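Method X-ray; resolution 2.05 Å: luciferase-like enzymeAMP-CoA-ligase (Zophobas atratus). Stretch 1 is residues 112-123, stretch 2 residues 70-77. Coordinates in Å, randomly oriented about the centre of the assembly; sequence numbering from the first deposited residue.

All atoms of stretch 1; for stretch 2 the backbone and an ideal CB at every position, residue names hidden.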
# COMPACT_ATOMS: atom_id res chain seq x y z
N LEU A 112 15.01 11.77 3.02
CA LEU A 112 13.79 11.21 3.58
C LEU A 112 13.81 11.24 5.10
O LEU A 112 12.83 11.63 5.73
CB LEU A 112 13.55 9.78 3.08
CG LEU A 112 13.39 9.62 1.56
CD1 LEU A 112 12.88 8.23 1.19
CD2 LEU A 112 12.49 10.70 0.97
N LEU A 113 14.94 10.86 5.69
CA LEU A 113 15.10 10.93 7.15
C LEU A 113 14.97 12.37 7.66
O LEU A 113 14.39 12.60 8.73
CB LEU A 113 16.44 10.33 7.58
CG LEU A 113 16.58 8.81 7.48
CD1 LEU A 113 18.02 8.36 7.72
CD2 LEU A 113 15.64 8.12 8.45
N SER A 114 15.49 13.32 6.90
CA SER A 114 15.44 14.72 7.30
C SER A 114 14.00 15.24 7.27
O SER A 114 13.66 16.14 8.02
CB SER A 114 16.36 15.58 6.41
OG SER A 114 15.76 15.85 5.14
N LEU A 115 13.17 14.67 6.40
CA LEU A 115 11.75 15.02 6.37
C LEU A 115 11.00 14.57 7.63
O LEU A 115 10.23 15.34 8.19
CB LEU A 115 11.05 14.42 5.15
CG LEU A 115 11.44 14.95 3.77
CD1 LEU A 115 10.85 14.05 2.70
CD2 LEU A 115 10.98 16.39 3.59
N VAL A 116 11.23 13.33 8.07
CA VAL A 116 10.42 12.71 9.12
C VAL A 116 11.12 12.54 10.49
O VAL A 116 10.45 12.24 11.47
CB VAL A 116 9.82 11.37 8.65
CG1 VAL A 116 9.05 11.56 7.35
CG2 VAL A 116 10.87 10.27 8.51
N THR A 117 12.44 12.75 10.53
CA THR A 117 13.22 12.74 11.77
C THR A 117 12.71 11.71 12.80
O THR A 117 12.16 12.09 13.82
CB THR A 117 13.27 14.14 12.41
OG1 THR A 117 11.95 14.58 12.71
CG2 THR A 117 13.94 15.14 11.47
N PRO A 118 12.90 10.41 12.52
CA PRO A 118 12.30 9.36 13.35
C PRO A 118 13.00 9.16 14.69
O PRO A 118 14.18 9.47 14.85
CB PRO A 118 12.42 8.11 12.49
CG PRO A 118 13.55 8.37 11.54
CD PRO A 118 13.76 9.86 11.45
N ARG A 119 12.25 8.66 15.66
CA ARG A 119 12.79 8.37 16.98
C ARG A 119 13.48 7.02 16.98
O ARG A 119 14.47 6.82 17.67
CB ARG A 119 11.69 8.38 18.01
CG ARG A 119 12.21 8.07 19.40
CD ARG A 119 11.30 8.65 20.43
NE ARG A 119 11.64 8.18 21.76
CZ ARG A 119 11.01 8.59 22.86
NH1 ARG A 119 10.01 9.47 22.77
NH2 ARG A 119 11.37 8.10 24.05
N ILE A 120 12.94 6.09 16.22
CA ILE A 120 13.52 4.77 16.09
C ILE A 120 13.42 4.40 14.63
O ILE A 120 12.45 4.77 13.95
CB ILE A 120 12.75 3.71 16.89
CG1 ILE A 120 12.90 3.94 18.40
CG2 ILE A 120 13.24 2.31 16.54
CD1 ILE A 120 11.94 3.13 19.24
N ILE A 121 14.42 3.67 14.16
CA ILE A 121 14.34 3.01 12.86
C ILE A 121 14.69 1.53 12.98
O ILE A 121 15.77 1.18 13.48
CB ILE A 121 15.19 3.71 11.77
CG1 ILE A 121 15.21 2.88 10.49
CG2 ILE A 121 16.61 3.94 12.24
CD1 ILE A 121 15.58 3.67 9.26
N PHE A 122 13.77 0.68 12.56
CA PHE A 122 14.01 -0.76 12.42
C PHE A 122 14.62 -1.03 11.05
O PHE A 122 14.08 -0.59 10.03
CB PHE A 122 12.70 -1.55 12.57
CG PHE A 122 12.16 -1.58 13.97
CD1 PHE A 122 11.45 -0.50 14.49
CD2 PHE A 122 12.35 -2.69 14.78
CE1 PHE A 122 10.95 -0.52 15.78
CE2 PHE A 122 11.86 -2.72 16.08
CZ PHE A 122 11.16 -1.63 16.58
N VAL A 123 15.72 -1.78 11.02
CA VAL A 123 16.49 -1.98 9.80
C VAL A 123 16.93 -3.43 9.61
O VAL A 123 17.37 -4.09 10.54
CB VAL A 123 17.72 -1.05 9.78
CG1 VAL A 123 18.75 -1.50 10.81
CG2 VAL A 123 18.36 -1.01 8.40
N UNK A 70 2.97 10.80 19.40
CA UNK A 70 3.64 11.91 18.70
C UNK A 70 4.92 11.48 17.96
O UNK A 70 5.39 12.21 17.10
CB UNK A 70 3.98 13.01 19.70
N UNK A 71 5.47 10.32 18.28
CA UNK A 71 6.71 9.87 17.67
C UNK A 71 6.52 9.26 16.29
O UNK A 71 5.47 8.73 15.98
CB UNK A 71 7.39 8.85 18.59
N UNK A 72 7.57 9.35 15.48
CA UNK A 72 7.63 8.68 14.18
C UNK A 72 8.53 7.46 14.30
O UNK A 72 9.64 7.56 14.82
CB UNK A 72 8.14 9.63 13.09
N UNK A 73 8.07 6.31 13.82
CA UNK A 73 8.88 5.10 13.81
C UNK A 73 9.07 4.70 12.35
O UNK A 73 8.11 4.58 11.59
CB UNK A 73 8.23 3.98 14.62
N UNK A 74 10.33 4.50 11.99
CA UNK A 74 10.70 4.26 10.62
C UNK A 74 11.16 2.82 10.40
O UNK A 74 11.63 2.16 11.32
CB UNK A 74 11.80 5.24 10.20
N UNK A 75 11.00 2.32 9.17
CA UNK A 75 11.34 0.95 8.82
C UNK A 75 12.12 0.91 7.51
O UNK A 75 11.73 1.56 6.53
CB UNK A 75 10.08 0.09 8.71
N UNK A 76 13.24 0.20 7.50
CA UNK A 76 13.99 -0.06 6.26
C UNK A 76 14.29 -1.55 6.11
O UNK A 76 15.31 -2.05 6.61
CB UNK A 76 15.29 0.74 6.24
N UNK A 77 13.40 -2.26 5.42
CA UNK A 77 13.53 -3.70 5.28
C UNK A 77 12.73 -4.21 4.10
O UNK A 77 11.67 -3.67 3.78
CB UNK A 77 13.08 -4.40 6.56

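The backbone of stretch 2 runs alongside stretch 1 as a parallel strand from position 72 to position 76, next to the strand formed by residues 120-123, with the two directions 18° apart. Its side chains must therefore alternate between the sheet face of Ile121 and Val123 and that of Ile120 and Phe122.

Position 70 precedes the strand, and its ideal CB has nothing of stretch 1 within 5.5 Å, so stretch 1 sets no preference there. The deposited residue is Thr70, which makes no contact with stretch 1.

At position 71 CA-to-CB points toward stretch 1, and the ideal CB lies 4.3 Å from Arg119 CD. The extended arginine offers a positive charge, which would suit Asp or Glu, while a neutral acceptor such as Asn or Gln could also serve. The residue is Asp71, with chi1 in m. It forms a salt bridge, Arg119 NH1 to Asp71 OD2 at 3.2 Å, and a weak hydrogen bond from Arg119 NH1 to Asp71 OD1 at 3.4 Å.

Position 72 points toward the turn that follows the helix, its ideal CB 3.8 Å from Val116 O and 4.2 Å from Pro118 CA. The backbone angles are extended, and Val116 and Pro118 offer apolar surface, so Val, Ile or another compact apolar residue would fit. It is Val72, whose CG1 lies 4.2 Å from Val116 CB and 4.1 Å from Pro118 CB. The main chain is also held: Arg119 N donates to Val72 O at 3.0 Å, and a water accepts from Val72 N at 3.0 Å while donating to Thr117 O at 3.3 Å.

Position 73 turns to the face of Ile120 and Phe122. With the Phe122 ring nearby and beta geometry, a branched aliphatic such as Val or Ile is natural, though Leu is conceivable. Val73 places CG1 3.9 Å from Phe122 CE1, at the edge of that ring.

Position 74 lies on the other face, where its ideal CB is 3.7 Å from Pro118 CB and 4.0 Å from Ile121 CB. Such close neighbours favour a small side chain: Ala, Cys, Ser or perhaps Val. Cys74 fits, its SG 3.9 Å from Ile121 CD1. Its backbone is gripped at both ends, as Cys74 N donates to Ile120 O and Phe122 N donates to Cys74 O, each at 2.9 Å.

Position 75 shares its face with Phe122, whose ring would welcome a large aliphatic or aromatic partner. Phe75 supplies one: its CE2 comes within 3.6 Å of Phe122 CD1, and the near-parallel rings are slid apart so that they barely overlap.

At position 76 the ideal CB is 4.1 Å from Val123 CG2 and 4.2 Å from Ile121 CD1, suiting Ala, Cys, Val or Thr. Cys76 packs its CB against both, while Cys76 N donates to Phe122 O at 2.8 Å.

Position 77 points toward stretch 1, but its ideal CB stays 5.0 Å from Val123 C, so many residues would do. Ser77 bonds elsewhere in the structure through OG.

Stretch 2, residues 70-77: TDVVCFCS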
# COMPACT_ATOMS: atom_id res chain seq x y z
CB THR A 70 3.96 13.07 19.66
OG1 THR A 70 4.67 12.58 20.80
CG2 THR A 70 2.68 13.76 20.14
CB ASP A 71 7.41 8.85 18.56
CG ASP A 71 7.84 9.43 19.87
OD1 ASP A 71 8.51 10.48 19.86
OD2 ASP A 71 7.52 8.84 20.92
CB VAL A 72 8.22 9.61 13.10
CG1 VAL A 72 8.43 8.87 11.77
CG2 VAL A 72 7.31 10.81 12.90
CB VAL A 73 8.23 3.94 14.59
CG1 VAL A 73 9.15 2.73 14.59
CG2 VAL A 73 7.93 4.37 16.02
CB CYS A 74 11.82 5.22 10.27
SG CYS A 74 12.15 5.33 8.52
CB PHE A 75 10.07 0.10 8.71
CG PHE A 75 9.25 0.15 9.95
CD1 PHE A 75 8.35 1.18 10.15
CD2 PHE A 75 9.45 -0.78 10.97
CE1 PHE A 75 7.63 1.27 11.33
CE2 PHE A 75 8.73 -0.69 12.14
CZ PHE A 75 7.83 0.33 12.33
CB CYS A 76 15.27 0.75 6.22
SG CYS A 76 16.04 0.71 4.59
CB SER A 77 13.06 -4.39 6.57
OG SER A 77 13.05 -5.80 6.44
O HOH W 1 9.73 11.34 15.86
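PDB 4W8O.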